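PDB 4RFV: bifunctional enzyme CysN/CysC from Mycobacterium tuberculosis, which carries an APS kinase domain that phosphorylates adenylyl sulfate at the 3' position with ATP, a step of sulfate activation. Local coordinates for residues 28-33 / 103-108. The protein carries 1 engineered substitution. Numbering follows the deposited sequence.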
loop_
_atom_site.group_PDB
_atom_site.type_symbol
_atom_site.label_atom_id
_atom_site.label_comp_id
_atom_site.label_asym_id
_atom_site.label_seq_id
_atom_site.Cartn_x
_atom_site.Cartn_y
_atom_site.Cartn_z
ATOM N N TRP A 28 6.687 0.758 -14.200
ATOM C CA TRP A 28 7.953 0.634 -13.510
ATOM C C TRP A 28 9.043 1.288 -14.367
ATOM O O TRP A 28 9.332 0.813 -15.478
ATOM C CB TRP A 28 8.235 -0.834 -13.274
ATOM C CG TRP A 28 9.417 -1.139 -12.402
ATOM C CD1 TRP A 28 10.728 -1.095 -12.771
ATOM C CD2 TRP A 28 9.403 -1.566 -11.048
ATOM N NE1 TRP A 28 11.537 -1.458 -11.740
ATOM C CE2 TRP A 28 10.763 -1.725 -10.652
ATOM C CE3 TRP A 28 8.405 -1.775 -10.112
ATOM C CZ2 TRP A 28 11.131 -2.151 -9.374
ATOM C CZ3 TRP A 28 8.788 -2.195 -8.815
ATOM C CH2 TRP A 28 10.139 -2.392 -8.495
ATOM N N PHE A 29 9.662 2.337 -13.852
ATOM C CA PHE A 29 10.683 3.065 -14.572
ATOM C C PHE A 29 12.042 2.592 -14.019
ATOM O O PHE A 29 12.296 2.734 -12.810
ATOM C CB PHE A 29 10.573 4.585 -14.343
ATOM C CG PHE A 29 9.286 5.220 -14.820
ATOM C CD1 PHE A 29 8.186 5.234 -14.019
ATOM C CD2 PHE A 29 9.213 5.887 -16.035
ATOM C CE1 PHE A 29 6.997 5.802 -14.419
ATOM C CE2 PHE A 29 8.019 6.486 -16.433
ATOM C CZ PHE A 29 6.914 6.470 -15.622
ATOM N N THR A 30 12.904 2.062 -14.896
ATOM C CA THR A 30 14.231 1.626 -14.560
ATOM C C THR A 30 15.231 2.426 -15.386
ATOM O O THR A 30 14.925 2.889 -16.517
ATOM C CB THR A 30 14.404 0.109 -14.782
ATOM O OG1 THR A 30 15.728 -0.299 -14.439
ATOM C CG2 THR A 30 14.024 -0.294 -16.207
ATOM N N GLY A 31 16.410 2.622 -14.813
ATOM C CA GLY A 31 17.435 3.417 -15.486
ATOM C C GLY A 31 18.374 4.004 -14.446
ATOM O O GLY A 31 18.025 4.050 -13.260
ATOM N N LEU A 32 19.519 4.495 -14.913
ATOM C CA LEU A 32 20.527 5.107 -14.050
ATOM C C LEU A 32 19.995 6.374 -13.390
ATOM O O LEU A 32 19.137 7.019 -13.949
ATOM C CB LEU A 32 21.754 5.479 -14.907
ATOM C CG LEU A 32 22.557 4.334 -15.523
ATOM C CD1 LEU A 32 23.712 4.840 -16.416
ATOM C CD2 LEU A 32 23.093 3.454 -14.433
ATOM N N SER A 33 20.540 6.736 -12.224
ATOM C CA SER A 33 20.225 8.043 -11.623
ATOM C C SER A 33 20.575 9.074 -12.655
ATOM O O SER A 33 21.550 8.906 -13.401
ATOM C CB SER A 33 20.990 8.317 -10.305
ATOM O OG SER A 33 22.279 7.731 -10.310
ATOM N N ALA A 103 12.527 3.619 -10.013
ATOM C CA ALA A 103 13.457 2.839 -9.233
ATOM C C ALA A 103 14.617 2.491 -10.099
ATOM O O ALA A 103 14.421 1.925 -11.199
ATOM C CB ALA A 103 12.800 1.565 -8.732
ATOM N N ILE A 104 15.827 2.712 -9.626
ATOM C CA ILE A 104 16.976 2.418 -10.480
ATOM C C ILE A 104 16.902 0.965 -10.955
ATOM O O ILE A 104 17.004 0.731 -12.162
ATOM C CB ILE A 104 18.339 2.671 -9.837
ATOM C CG1 ILE A 104 18.505 4.138 -9.466
ATOM C CG2 ILE A 104 19.449 2.291 -10.819
ATOM C CD1 ILE A 104 19.520 4.328 -8.345
ATOM N N SER A 105 16.698 0.035 -10.003
ATOM C CA SER A 105 16.546 -1.404 -10.318
ATOM C C SER A 105 17.577 -1.896 -11.352
ATOM O O SER A 105 17.255 -2.317 -12.454
ATOM C CB SER A 105 15.116 -1.757 -10.714
ATOM O OG SER A 105 14.596 -0.958 -11.728
ATOM N N PRO A 106 18.839 -1.852 -10.966
ATOM C CA PRO A 106 19.889 -2.099 -11.940
ATOM C C PRO A 106 20.033 -3.545 -12.457
ATOM O O PRO A 106 20.649 -3.751 -13.499
ATOM C CB PRO A 106 21.156 -1.687 -11.187
ATOM C CG PRO A 106 20.849 -1.866 -9.770
ATOM C CD PRO A 106 19.377 -1.563 -9.616
ATOM N N LEU A 107 19.520 -4.525 -11.743
ATOM C CA LEU A 107 19.654 -5.915 -12.147
ATOM C C LEU A 107 18.402 -6.385 -12.808
ATOM O O LEU A 107 17.283 -6.081 -12.354
ATOM C CB LEU A 107 19.960 -6.804 -10.960
ATOM C CG LEU A 107 21.312 -6.516 -10.268
ATOM C CD1 LEU A 107 21.446 -7.497 -9.136
ATOM C CD2 LEU A 107 22.510 -6.595 -11.216
ATOM N N ALA A 108 18.557 -7.122 -13.892
ATOM C CA ALA A 108 17.377 -7.716 -14.524
ATOM C C ALA A 108 16.508 -8.508 -13.561
ATOM O O ALA A 108 15.276 -8.461 -13.658
ATOM C CB ALA A 108 17.803 -8.597 -15.694
#
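Ile104, Ala103 and Ser105 lie against the end of strand 25-30 and the loop that follows it, at the C-terminal ends of the strands of the parallel sheet of a P-loop kinase fold, where Gly31 fits the start of a Walker A motif. Strand pairing runs on past strand 98-102: Ala103 N gives a nearly straight hydrogen bond to Phe29 O (2.9 Å, 171° at the hydrogen). Ala103 O is approached by Thr30 CA in a CA-H...O contact, and the Ala103 methyl rests obliquely against CZ2 of Trp28 at 4.1 Å. Beyond this point Ile104 turns the chain, and its carbonyl becomes the next acceptor. Thr30 OG1, held anti to the backbone nitrogen of its residue, donates to Ile104 O over 2.8 Å, tilted 30° from the carbonyl plane, while Gly31 N adds a weak bond of 3.3 Å to the same oxygen. Thr30 OG1 is also hydrogen-bonded to Tyr164 OH. The CG2 branch of Ile104 comes within 3.3 Å of Gly31 O, a carbonyl that accepts a hydrogen bond from Lys37 at the start of helix 37-50. Ser105 points toward the strand, and its OG, set between the backbone nitrogen and the carbonyl carbon, reaches the edge of the indole. There Trp28 NE1 donates to Ser105 OG at 3.1 Å, the oxygen lying 12° out of the ring plane.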